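Local coordinates for isochorismatase family protein (Enterococcus faecalis, PDB 2A67), which probably acts as a hydrolase of the isochorismatase family, although its function is not established, at residues Leu9-Lys14 and Ile79-Ala84; Ile47-His52 and Leu70-Thr75; Thr55-Pro58 and Asp62-Gln65. All coordinates share one frame; numbering follows the deposited sequence. Where two conformers were deposited one is given.

Contact 1 of 3, residues Leu9-Lys14 and Ile79-Ala84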
ATOM      1  N   LEU D   9      14.967   7.682   1.310  1.00 27.47           N
ATOM      2  CA  LEU D   9      14.601   8.803   0.439  1.00 28.58           C
ATOM      3  C   LEU D   9      14.309   8.273  -0.962  1.00 29.81           C
ATOM      4  O   LEU D   9      15.228   7.862  -1.654  1.00 29.95           O
ATOM      5  CB  LEU D   9      15.726   9.857   0.402  1.00 28.44           C
ATOM      6  CG  LEU D   9      16.126  10.478   1.780  1.00 28.90           C
ATOM      7  CD1 LEU D   9      17.250  11.427   1.591  1.00 26.96           C
ATOM      8  CD2 LEU D   9      14.928  11.156   2.424  1.00 25.81           C
ATOM      9  N   ILE D  10      13.034   8.290  -1.348  1.00 30.25           N
ATOM     10  CA  ILE D  10      12.559   7.487  -2.460  1.00 30.12           C
ATOM     11  C   ILE D  10      12.406   8.304  -3.760  1.00 29.37           C
ATOM     12  O   ILE D  10      11.636   9.279  -3.859  1.00 28.19           O
ATOM     13  CB  ILE D  10      11.240   6.733  -2.111  1.00 30.12           C
ATOM     14  CG1 ILE D  10      11.431   5.812  -0.897  1.00 28.66           C
ATOM     15  CG2 ILE D  10      10.697   5.947  -3.397  1.00 32.00           C
ATOM     16  CD1 ILE D  10      10.103   5.419  -0.256  1.00 26.18           C
ATOM     17  N   ASP D  11      13.164   7.878  -4.756  1.00 31.19           N
ATOM     18  CA  ASP D  11      13.002   8.324  -6.163  1.00 31.59           C
ATOM     19  C   ASP D  11      13.044   9.822  -6.352  1.00 30.61           C
ATOM     20  O   ASP D  11      12.273  10.367  -7.151  1.00 33.02           O
ATOM     21  CB  ASP D  11      11.684   7.795  -6.781  1.00 32.53           C
ATOM     22  CG  ASP D  11      11.639   6.270  -6.940  1.00 33.11           C
ATOM     23  OD1 ASP D  11      12.613   5.560  -6.658  1.00 34.26           O
ATOM     24  OD2 ASP D  11      10.589   5.752  -7.365  1.00 36.45           O
ATOM     25  N   PHE D  12      13.934  10.497  -5.649  1.00 30.60           N
ATOM     26  CA  PHE D  12      14.183  11.911  -5.849  1.00 30.47           C
ATOM     27  C   PHE D  12      15.130  12.130  -7.030  1.00 30.75           C
ATOM     28  O   PHE D  12      16.268  12.611  -6.858  1.00 30.73           O
ATOM     29  CB  PHE D  12      14.816  12.524  -4.602  1.00 30.78           C
ATOM     30  CG  PHE D  12      13.850  12.819  -3.511  1.00 31.20           C
ATOM     31  CD1 PHE D  12      12.727  13.635  -3.750  1.00 32.68           C
ATOM     32  CD2 PHE D  12      14.070  12.328  -2.228  1.00 32.19           C
ATOM     33  CE1 PHE D  12      11.845  13.954  -2.682  1.00 32.86           C
ATOM     34  CE2 PHE D  12      13.184  12.639  -1.156  1.00 30.31           C
ATOM     35  CZ  PHE D  12      12.093  13.445  -1.389  1.00 31.84           C
ATOM     36  N   GLN D  13      14.628  11.829  -8.226  1.00 31.23           N
ATOM     37  CA  GLN D  13      15.417  11.844  -9.470  1.00 30.53           C
ATOM     38  C   GLN D  13      14.892  12.889 -10.493  1.00 31.75           C
ATOM     39  O   GLN D  13      13.675  13.110 -10.607  1.00 30.46           O
ATOM     40  CB  GLN D  13      15.388  10.445 -10.083  1.00 31.39           C
ATOM     41  CG  GLN D  13      15.841   9.293  -9.099  1.00 27.30           C
ATOM     42  CD  GLN D  13      15.403   7.954  -9.598  1.00 28.36           C
ATOM     43  OE1 GLN D  13      14.405   7.421  -9.154  1.00 27.58           O
ATOM     44  NE2 GLN D  13      16.143   7.402 -10.552  1.00 26.44           N
ATOM     45  N   LYS D  14      15.831  13.509 -11.220  1.00 31.80           N
ATOM     46  CA  LYS D  14      15.540  14.626 -12.134  1.00 34.23           C
ATOM     47  C   LYS D  14      14.371  14.337 -13.080  1.00 34.39           C
ATOM     48  O   LYS D  14      13.461  15.159 -13.215  1.00 34.92           O
ATOM     49  CB  LYS D  14      16.785  14.995 -12.930  1.00 33.95           C
ATOM     50  CG  LYS D  14      18.015  15.240 -12.068  1.00 37.22           C
ATOM     51  CD  LYS D  14      19.172  15.672 -12.962  1.00 38.41           C
ATOM     52  CE  LYS D  14      20.509  15.164 -12.479  1.00 40.10           C
ATOM     53  NZ  LYS D  14      21.362  14.891 -13.722  1.00 39.79           N
ATOM     54  N   ILE D  79      19.981   2.230  -3.359  1.00 24.81           N
ATOM     55  CA  ILE D  79      19.263   1.033  -3.753  1.00 25.28           C
ATOM     56  C   ILE D  79      18.701   1.237  -5.158  1.00 26.29           C
ATOM     57  O   ILE D  79      18.066   2.252  -5.388  1.00 27.02           O
ATOM     58  CB  ILE D  79      18.096   0.783  -2.781  1.00 24.65           C
ATOM     59  CG1 ILE D  79      18.660   0.561  -1.353  1.00 24.22           C
ATOM     60  CG2 ILE D  79      17.240  -0.433  -3.192  1.00 23.72           C
ATOM     61  CD1 ILE D  79      19.278  -0.799  -1.191  1.00 24.71           C
ATOM     62  N   ARG D  80      18.888   0.262  -6.039  1.00 27.08           N
ATOM     63  CA  ARG D  80      18.271   0.264  -7.378  1.00 29.20           C
ATOM     64  C   ARG D  80      16.935  -0.466  -7.285  1.00 29.99           C
ATOM     65  O   ARG D  80      16.908  -1.593  -6.792  1.00 30.63           O
ATOM     66  CB  ARG D  80      19.129  -0.567  -8.384  1.00 28.53           C
ATOM     67  CG  ARG D  80      20.543  -0.035  -8.572  1.00 29.34           C
ATOM     68  CD  ARG D  80      21.382  -0.911  -9.450  1.00 28.17           C
ATOM     69  NE  ARG D  80      20.823  -1.128 -10.785  1.00 24.71           N
ATOM     70  CZ  ARG D  80      21.440  -1.851 -11.691  1.00 24.03           C
ATOM     71  NH1 ARG D  80      22.593  -2.405 -11.357  1.00 24.62           N
ATOM     72  NH2 ARG D  80      20.911  -2.045 -12.923  1.00 17.54           N
ATOM     73  N   LYS D  81      15.868   0.130  -7.799  1.00 31.47           N
ATOM     74  CA  LYS D  81      14.580  -0.586  -7.908  1.00 32.78           C
ATOM     75  C   LYS D  81      13.983  -0.431  -9.311  1.00 33.49           C
ATOM     76  O   LYS D  81      14.265   0.524 -10.017  1.00 31.40           O
ATOM     77  CB  LYS D  81      13.585  -0.118  -6.849  1.00 32.82           C
ATOM     78  CG  LYS D  81      12.909   1.213  -7.124  1.00 34.30           C
ATOM     79  CD  LYS D  81      11.916   1.526  -5.982  1.00 35.23           C
ATOM     80  CE  LYS D  81      11.250   2.844  -6.123  1.00 34.99           C
ATOM     81  NZ  LYS D  81      10.254   2.797  -7.261  1.00 37.47           N
ATOM     82  N   THR D  82      13.142  -1.395  -9.662  1.00 35.65           N
ATOM     83  CA  THR D  82      12.411  -1.396 -10.903  1.00 37.97           C
ATOM     84  C   THR D  82      10.856  -1.293 -10.737  1.00 39.56           C
ATOM     85  O   THR D  82      10.160  -0.962 -11.720  1.00 38.69           O
ATOM     86  CB  THR D  82      12.824  -2.628 -11.709  1.00 38.46           C
ATOM     87  OG1 THR D  82      12.471  -3.807 -10.988  1.00 37.35           O
ATOM     88  CG2 THR D  82      14.341  -2.648 -11.902  1.00 38.54           C
ATOM     89  N   HIS D  83      10.329  -1.536  -9.509  1.00 39.29           N
ATOM     90  CA  HIS D  83       8.883  -1.369  -9.155  1.00 39.74           C
ATOM     91  C   HIS D  83       8.571  -0.184  -8.186  1.00 39.95           C
ATOM     92  O   HIS D  83       9.495   0.349  -7.541  1.00 41.53           O
ATOM     93  CB  HIS D  83       8.329  -2.668  -8.543  1.00 40.91           C
ATOM     94  CG  HIS D  83       6.870  -2.596  -8.188  1.00 42.55           C
ATOM     95  ND1 HIS D  83       5.861  -2.905  -9.097  1.00 47.90           N
ATOM     96  CD2 HIS D  83       6.248  -2.232  -7.045  1.00 41.06           C
ATOM     97  CE1 HIS D  83       4.685  -2.716  -8.517  1.00 44.78           C
ATOM     98  NE2 HIS D  83       4.897  -2.303  -7.275  1.00 45.46           N
ATOM     99  N   ALA D  84       7.298   0.251  -8.054  1.00 38.98           N
ATOM    100  CA  ALA D  84       6.924   1.287  -6.996  1.00 38.84           C
ATOM    101  C   ALA D  84       7.463   0.899  -5.604  1.00 37.91           C
ATOM    102  O   ALA D  84       8.008   1.774  -4.834  1.00 37.91           O
ATOM    103  CB  ALA D  84       5.359   1.505  -6.897  1.00 39.07           C
TER

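Contact 2 of 3, residues Ile47-His52 and Leu70-Thr75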
ATOM      1  N   ILE D  47      21.710   6.954   5.665  1.00 27.31           N
ATOM      2  CA  ILE D  47      20.835   7.652   4.754  1.00 26.20           C
ATOM      3  C   ILE D  47      20.859   6.795   3.460  1.00 26.55           C
ATOM      4  O   ILE D  47      21.935   6.441   2.965  1.00 27.07           O
ATOM      5  CB  ILE D  47      21.309   9.079   4.388  1.00 25.05           C
ATOM      6  CG1 ILE D  47      21.466   9.957   5.678  1.00 27.95           C
ATOM      7  CG2 ILE D  47      20.373   9.643   3.217  1.00 26.63           C
ATOM      8  CD1 ILE D  47      22.280  11.219   5.476  1.00 26.02           C
ATOM      9  N   ILE D  48      19.680   6.411   3.000  1.00 25.63           N
ATOM     10  CA  ILE D  48      19.526   5.448   1.879  1.00 26.72           C
ATOM     11  C   ILE D  48      18.681   6.102   0.808  1.00 28.18           C
ATOM     12  O   ILE D  48      17.503   6.421   1.038  1.00 30.09           O
ATOM     13  CB  ILE D  48      18.856   4.162   2.323  1.00 25.62           C
ATOM     14  CG1 ILE D  48      19.595   3.539   3.514  1.00 26.61           C
ATOM     15  CG2 ILE D  48      18.769   3.113   1.131  1.00 26.23           C
ATOM     16  CD1 ILE D  48      18.757   2.549   4.362  1.00 27.04           C
ATOM     17  N   PHE D  49      19.268   6.306  -0.379  1.00 27.87           N
ATOM     18  CA  PHE D  49      18.532   6.839  -1.502  1.00 29.00           C
ATOM     19  C   PHE D  49      18.048   5.677  -2.367  1.00 29.62           C
ATOM     20  O   PHE D  49      18.832   4.770  -2.703  1.00 31.82           O
ATOM     21  CB  PHE D  49      19.432   7.719  -2.369  1.00 28.72           C
ATOM     22  CG  PHE D  49      19.793   9.024  -1.747  1.00 28.75           C
ATOM     23  CD1 PHE D  49      20.986   9.156  -1.026  1.00 29.91           C
ATOM     24  CD2 PHE D  49      18.962  10.121  -1.876  1.00 27.32           C
ATOM     25  CE1 PHE D  49      21.331  10.343  -0.473  1.00 32.41           C
ATOM     26  CE2 PHE D  49      19.324  11.341  -1.301  1.00 30.03           C
ATOM     27  CZ  PHE D  49      20.503  11.436  -0.607  1.00 32.54           C
ATOM     28  N   VAL D  50      16.774   5.698  -2.729  1.00 29.29           N
ATOM     29  CA  VAL D  50      16.227   4.697  -3.680  1.00 29.13           C
ATOM     30  C   VAL D  50      16.060   5.384  -5.045  1.00 29.40           C
ATOM     31  O   VAL D  50      15.536   6.491  -5.138  1.00 30.93           O
ATOM     32  CB  VAL D  50      14.898   4.065  -3.164  1.00 29.57           C
ATOM     33  CG1 VAL D  50      14.352   3.067  -4.198  1.00 29.02           C
ATOM     34  CG2 VAL D  50      15.168   3.344  -1.764  1.00 28.02           C
ATOM     35  N   GLN D  51      16.589   4.750  -6.081  1.00 29.54           N
ATOM     36  CA  GLN D  51      16.459   5.254  -7.441  1.00 28.38           C
ATOM     37  C   GLN D  51      15.807   4.195  -8.316  1.00 27.27           C
ATOM     38  O   GLN D  51      16.213   3.019  -8.334  1.00 26.39           O
ATOM     39  CB  GLN D  51      17.829   5.632  -7.997  1.00 28.48           C
ATOM     40  CG  GLN D  51      18.433   6.853  -7.304  1.00 29.45           C
ATOM     41  CD  GLN D  51      19.856   7.091  -7.698  1.00 30.24           C
ATOM     42  OE1 GLN D  51      20.774   6.594  -7.052  1.00 30.38           O
ATOM     43  NE2 GLN D  51      20.064   7.829  -8.791  1.00 30.59           N
ATOM     44  N   HIS D  52      14.761   4.644  -9.005  1.00 27.83           N
ATOM     45  CA  HIS D  52      13.973   3.816  -9.908  1.00 27.46           C
ATOM     46  C   HIS D  52      14.692   3.808 -11.272  1.00 26.73           C
ATOM     47  O   HIS D  52      15.402   4.740 -11.628  1.00 26.00           O
ATOM     48  CB  HIS D  52      12.552   4.392 -10.014  1.00 28.25           C
ATOM     49  CG  HIS D  52      11.568   3.448 -10.625  1.00 31.09           C
ATOM     50  ND1 HIS D  52      11.191   3.532 -11.949  1.00 34.48           N
ATOM     51  CD2 HIS D  52      10.914   2.376 -10.116  1.00 33.92           C
ATOM     52  CE1 HIS D  52      10.317   2.581 -12.222  1.00 33.49           C
ATOM     53  NE2 HIS D  52      10.135   1.860 -11.136  1.00 38.21           N
ATOM     54  N   LEU D  70      19.960  17.979  -3.645  1.00 38.46           N
ATOM     55  CA  LEU D  70      20.079  17.039  -2.505  1.00 38.31           C
ATOM     56  C   LEU D  70      21.527  16.835  -2.065  1.00 38.32           C
ATOM     57  O   LEU D  70      22.403  16.621  -2.898  1.00 36.61           O
ATOM     58  CB  LEU D  70      19.439  15.677  -2.831  1.00 38.31           C
ATOM     59  CG  LEU D  70      17.907  15.588  -2.879  1.00 38.39           C
ATOM     60  CD1 LEU D  70      17.516  14.276  -3.463  1.00 41.77           C
ATOM     61  CD2 LEU D  70      17.258  15.773  -1.478  1.00 38.94           C
ATOM     62  N   ASP D  71      21.750  16.881  -0.748  0.50 37.74           N
ATOM     63  CA  ASP D  71      23.066  16.665  -0.142  0.50 38.09           C
ATOM     64  C   ASP D  71      23.374  15.180  -0.086  0.50 38.00           C
ATOM     65  O   ASP D  71      22.936  14.475   0.811  0.50 37.72           O
ATOM     66  CB  ASP D  71      23.119  17.282   1.276  0.50 38.18           C
ATOM     67  CG  ASP D  71      24.462  17.081   1.970  0.50 39.58           C
ATOM     68  OD1 ASP D  71      25.521  17.162   1.309  0.50 42.16           O
ATOM     69  OD2 ASP D  71      24.466  16.850   3.198  0.50 42.80           O
ATOM     70  N   THR D  72      24.133  14.692  -1.053  1.00 38.17           N
ATOM     71  CA  THR D  72      24.543  13.272  -1.026  1.00 39.39           C
ATOM     72  C   THR D  72      26.023  13.162  -0.676  1.00 40.15           C
ATOM     73  O   THR D  72      26.741  14.133  -0.869  1.00 42.00           O
ATOM     74  CB  THR D  72      24.276  12.565  -2.375  1.00 39.14           C
ATOM     75  OG1 THR D  72      25.200  13.062  -3.351  1.00 41.81           O
ATOM     76  CG2 THR D  72      22.889  12.897  -2.869  1.00 39.68           C
ATOM     77  N   GLN D  73      26.478  12.007  -0.164  1.00 39.51           N
ATOM     78  CA  GLN D  73      27.897  11.740   0.012  1.00 39.78           C
ATOM     79  C   GLN D  73      28.111  10.323  -0.410  1.00 40.09           C
ATOM     80  O   GLN D  73      27.145   9.575  -0.447  1.00 39.39           O
ATOM     81  CB  GLN D  73      28.310  11.860   1.466  1.00 40.69           C
ATOM     82  CG  GLN D  73      27.720  13.037   2.160  1.00 43.55           C
ATOM     83  CD  GLN D  73      28.581  14.245   2.131  1.00 48.55           C
ATOM     84  OE1 GLN D  73      28.962  14.732   1.061  1.00 51.39           O
ATOM     85  NE2 GLN D  73      28.895  14.768   3.328  1.00 51.17           N
ATOM     86  N   PRO D  74      29.376   9.934  -0.738  1.00 39.64           N
ATOM     87  CA  PRO D  74      29.711   8.565  -1.191  1.00 39.45           C
ATOM     88  C   PRO D  74      29.494   7.528  -0.103  1.00 39.64           C
ATOM     89  O   PRO D  74      29.479   6.314  -0.350  1.00 40.82           O
ATOM     90  CB  PRO D  74      31.206   8.660  -1.558  1.00 38.85           C
ATOM     91  CG  PRO D  74      31.702   9.856  -0.844  1.00 38.91           C
ATOM     92  CD  PRO D  74      30.560  10.818  -0.736  1.00 39.69           C
ATOM     93  N   THR D  75      29.268   8.074   1.069  1.00 39.23           N
ATOM     94  CA  THR D  75      29.000   7.415   2.339  1.00 39.41           C
ATOM     95  C   THR D  75      27.562   6.905   2.494  1.00 37.25           C
ATOM     96  O   THR D  75      27.304   5.885   3.164  1.00 36.74           O
ATOM     97  CB  THR D  75      29.338   8.487   3.372  1.00 39.36           C
ATOM     98  OG1 THR D  75      30.649   8.223   3.837  1.00 43.86           O
ATOM     99  CG2 THR D  75      28.305   8.643   4.535  1.00 40.50           C
TER
HETATM  100  O   HOH W   1      24.874   6.828   5.337  1.00 32.90           O

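Contact 3 of 3, residues Thr55-Pro58 and Asp62-Gln65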
ATOM      1  N   THR D  55      12.644   1.951 -18.798  0.50 33.73           N
ATOM      2  CA  THR D  55      13.018   2.375 -20.148  0.50 33.49           C
ATOM      3  C   THR D  55      13.037   3.909 -20.267  0.50 34.11           C
ATOM      4  O   THR D  55      13.943   4.457 -20.894  0.50 34.09           O
ATOM      5  CB  THR D  55      12.158   1.711 -21.239  0.50 33.68           C
ATOM      6  OG1 THR D  55      10.794   1.693 -20.816  0.50 31.81           O
ATOM      7  CG2 THR D  55      12.630   0.269 -21.507  0.50 33.47           C
ATOM      8  N   GLU D  56      12.093   4.617 -19.643  1.00 34.91           N
ATOM      9  CA  GLU D  56      12.141   6.086 -19.777  0.50 36.47           C
ATOM     10  C   GLU D  56      12.862   6.808 -18.604  1.00 36.83           C
ATOM     11  O   GLU D  56      12.841   8.047 -18.508  1.00 37.89           O
ATOM     12  CB  GLU D  56      10.758   6.715 -20.093  0.50 37.12           C
ATOM     13  CG  GLU D  56       9.882   5.978 -21.123  0.50 37.55           C
ATOM     14  CD  GLU D  56      10.126   6.389 -22.576  0.50 41.06           C
ATOM     15  OE1 GLU D  56       9.350   5.920 -23.450  0.50 41.42           O
ATOM     16  OE2 GLU D  56      11.072   7.175 -22.853  0.50 41.52           O
ATOM     17  N   LEU D  57      13.586   6.048 -17.776  1.00 36.23           N
ATOM     18  CA  LEU D  57      14.482   6.591 -16.745  1.00 35.23           C
ATOM     19  C   LEU D  57      15.681   5.645 -16.687  1.00 33.00           C
ATOM     20  O   LEU D  57      15.806   4.876 -15.734  1.00 31.58           O
ATOM     21  CB  LEU D  57      13.767   6.591 -15.389  1.00 36.54           C
ATOM     22  CG  LEU D  57      14.159   7.572 -14.293  1.00 36.44           C
ATOM     23  CD1 LEU D  57      14.171   9.007 -14.769  1.00 38.32           C
ATOM     24  CD2 LEU D  57      13.192   7.418 -13.140  1.00 37.46           C
ATOM     25  N   PRO D  58      16.467   5.582 -17.791  1.00 31.70           N
ATOM     26  CA  PRO D  58      17.474   4.524 -17.947  1.00 30.35           C
ATOM     27  C   PRO D  58      18.555   4.631 -16.895  1.00 28.43           C
ATOM     28  O   PRO D  58      18.937   5.733 -16.549  1.00 28.11           O
ATOM     29  CB  PRO D  58      18.072   4.793 -19.346  1.00 29.56           C
ATOM     30  CG  PRO D  58      17.058   5.593 -20.045  1.00 31.55           C
ATOM     31  CD  PRO D  58      16.419   6.443 -18.989  1.00 31.05           C
ATOM     32  N   ASP D  62      21.409  10.822 -17.160  1.00 27.07           N
ATOM     33  CA  ASP D  62      21.221  12.099 -16.470  1.00 29.50           C
ATOM     34  C   ASP D  62      19.863  12.204 -15.789  1.00 30.75           C
ATOM     35  O   ASP D  62      19.766  12.720 -14.683  1.00 31.83           O
ATOM     36  CB  ASP D  62      21.436  13.293 -17.374  1.00 29.03           C
ATOM     37  CG  ASP D  62      22.862  13.474 -17.750  1.00 29.58           C
ATOM     38  OD1 ASP D  62      23.756  12.908 -17.111  1.00 29.90           O
ATOM     39  OD2 ASP D  62      23.108  14.193 -18.712  1.00 33.76           O
ATOM     40  N   SER D  63      18.831  11.702 -16.448  1.00 30.82           N
ATOM     41  CA  SER D  63      17.468  11.803 -15.931  1.00 31.88           C
ATOM     42  C   SER D  63      17.236  10.904 -14.677  1.00 31.77           C
ATOM     43  O   SER D  63      16.448  11.258 -13.778  1.00 31.63           O
ATOM     44  CB  SER D  63      16.440  11.564 -17.066  1.00 32.60           C
ATOM     45  OG  SER D  63      16.256  10.177 -17.298  1.00 35.22           O
ATOM     46  N   TRP D  64      17.930   9.760 -14.624  1.00 30.60           N
ATOM     47  CA  TRP D  64      17.923   8.852 -13.468  1.00 29.03           C
ATOM     48  C   TRP D  64      18.671   9.417 -12.233  1.00 29.61           C
ATOM     49  O   TRP D  64      18.455   8.940 -11.084  1.00 30.46           O
ATOM     50  CB  TRP D  64      18.543   7.526 -13.909  1.00 28.12           C
ATOM     51  CG  TRP D  64      19.039   6.579 -12.884  1.00 25.81           C
ATOM     52  CD1 TRP D  64      18.386   5.466 -12.419  1.00 25.15           C
ATOM     53  CD2 TRP D  64      20.291   6.620 -12.197  1.00 28.07           C
ATOM     54  NE1 TRP D  64      19.143   4.830 -11.486  1.00 26.91           N
ATOM     55  CE2 TRP D  64      20.320   5.516 -11.323  1.00 26.80           C
ATOM     56  CE3 TRP D  64      21.375   7.506 -12.200  1.00 26.81           C
ATOM     57  CZ2 TRP D  64      21.419   5.244 -10.483  1.00 25.91           C
ATOM     58  CZ3 TRP D  64      22.453   7.236 -11.389  1.00 24.93           C
ATOM     59  CH2 TRP D  64      22.469   6.115 -10.540  1.00 25.65           C
ATOM     60  N   GLN D  65      19.542  10.403 -12.430  1.00 29.18           N
ATOM     61  CA  GLN D  65      20.333  10.899 -11.306  1.00 29.26           C
ATOM     62  C   GLN D  65      19.407  11.657 -10.361  1.00 29.92           C
ATOM     63  O   GLN D  65      18.337  12.129 -10.784  1.00 28.66           O
ATOM     64  CB  GLN D  65      21.470  11.819 -11.766  1.00 29.13           C
ATOM     65  CG  GLN D  65      22.564  11.217 -12.709  1.00 27.08           C
ATOM     66  CD  GLN D  65      23.610  12.257 -13.010  1.00 28.90           C
ATOM     67  OE1 GLN D  65      23.361  13.125 -13.839  1.00 31.26           O
ATOM     68  NE2 GLN D  65      24.788  12.203 -12.330  1.00 23.52           N
TER

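Contact 1 of 3, residues Leu9-Lys14 and Ile79-Ala84
Asp11 and Lys81 reach toward each other from opposite sides and form a buried salt bridge, with Lys81 NZ 3.0 Å from Asp11 OD2 and donating to its syn lone pair, the one on the side of the other oxygen. The last methylene follows the amine in: Lys81 CE is 3.1 Å from Asp11 OD1. The lysine chain runs extended until a single bend at its end (chi4 71°) turns NZ toward the loop beyond its own strand. There NZ gives a hydrogen bond of 2.6 Å to His83 O, approached from above the carbonyl plane. NZ is thus gripped mainly by Asp11 OD2 and His83 O, with Ala84 O as a weak third partner. Apolar cover comes from Ile10 CG2, 4.2 Å from Lys81 CE.

One shell out, Asp11 itself is positioned by its backbone, which takes a left-handed conformation just after strand 5-10 and is bonded to Val50; an inverse gamma turn centred on Phe12 follows. Asp11 and Lys81 both touch Cys114, consistent with the Asp-Lys-Cys triad of nicotinamidase-related hydrolases, so this is probably the active site. Asp11 follows strand 5-10 directly and Lys81 is the last residue of strand 77-81; these two strands flank strand 47-52 in the parallel sheet, while the start of helix 111-125 brings up the cysteine.

Contact 2 of 3, residues Ile47-His52 and Leu70-Thr75
In the parallel sheet of this alpha/beta fold, the crossover from strand 47-52 to its neighbour 77-81 contains no regular helix, and residues 70-75 of that long connection lie over one face of the strand. Phe49 carries the contact. Its CG is anti to the carbonyl carbon (chi1 -72°), and the ring rises from the strand toward the loop, where its far end is met by three successive residues. Leu70 sends CD1 to within 4.1 Å of Phe49 CE2, the leucine and the ring running alongside each other with opposite headings. The backbone oxygen of Asp71 lies at the ring's edge, near its plane; in one deposited conformer the Asp71 carboxylate is salt-bridged to Arg41 of helix 26-42. Strand 5-10 adds Leu9 to the surroundings of the ring, and Val33 packs on Leu70, so the loop fills in between the sheet and helix 26-42. At the strand's beginning a water accepts from Ile47 N and reaches Thr75 O by a weak bond. The closest approach belongs to Thr72, whose side chain lies roughly perpendicular to that of Phe49: its methyl CG2 comes obliquely to the ring, 3.6 Å from Phe49 CZ and 3.8 Å from Phe49 CE1.

Contact 3 of 3, residues Thr55-Pro58 and Asp62-Gln65
Glu56 O stands 4.2 Å from Ser63 OG, and the next residue, Leu57, the buried one of the contact, does most of the touching. Its CG lies anti to the backbone N (chi1 -154°), and from there CD1 is carried over the backbone of the facing segment, 3.4 Å from Ser63 O and 3.5 Å from Ser63 OG. The methyl thus rests against polar atoms of one serine, both its carbonyl and its hydroxyl. Behind it, Leu57 CG is 4.4 Å from Trp64 CB, a looser apolar touch made by the root of the tryptophan side chain and not by its indole.

The segment opposite is organised as a type I beta turn, Asp62 to Gln65, closed by the bond from Gln65 N to Asp62 O at 3.2 Å. Ser61 ties this turn to the first segment, since its OG is hydrogen-bonded both to Trp64 N and to Pro58 O. The turn is anchored to the loop after strand 5-10, where Gln65 pairs by its backbone with Lys14 and Trp64 O accepts from Gln13 NE2; Gln51 NE2 of strand 47-52 bonds to the same oxygen.

Pro58 ends the walk. Its ring carbon CD passes Ser63 OG at 4.1 Å, but the closest approach of the whole contact is made by its carbonyl, with Pro58 O 3.2 Å from Trp64 CB. The same oxygen lies obliquely to the indole. With chi1 of Trp64 at 162° the far part of the indole swings off from the first segment, and the ring meets Phe59 edge-to-face.

How the contacts relate
The three contacts are nested along the chain: contact 3 lies inside the loop closed by contact 2, and contact 2 inside the loop closed by contact 1. Contacts 1 and 2 share the parallel sheet, where strand 47-52 runs between strands 5-10 and 77-81, and their centres are about 10 Å apart. Contact 3, also about 10 Å from contact 1 but about 16 Å from contact 2, sits near the surface in the long connection between strands 47-52 and 77-81. Gln13 joins all three: besides its bond to Trp64, its OE1 is 2.8 Å from His52 N, a probable hydrogen bond. The surface loop is thereby tied to the strand ends that carry the probable active site.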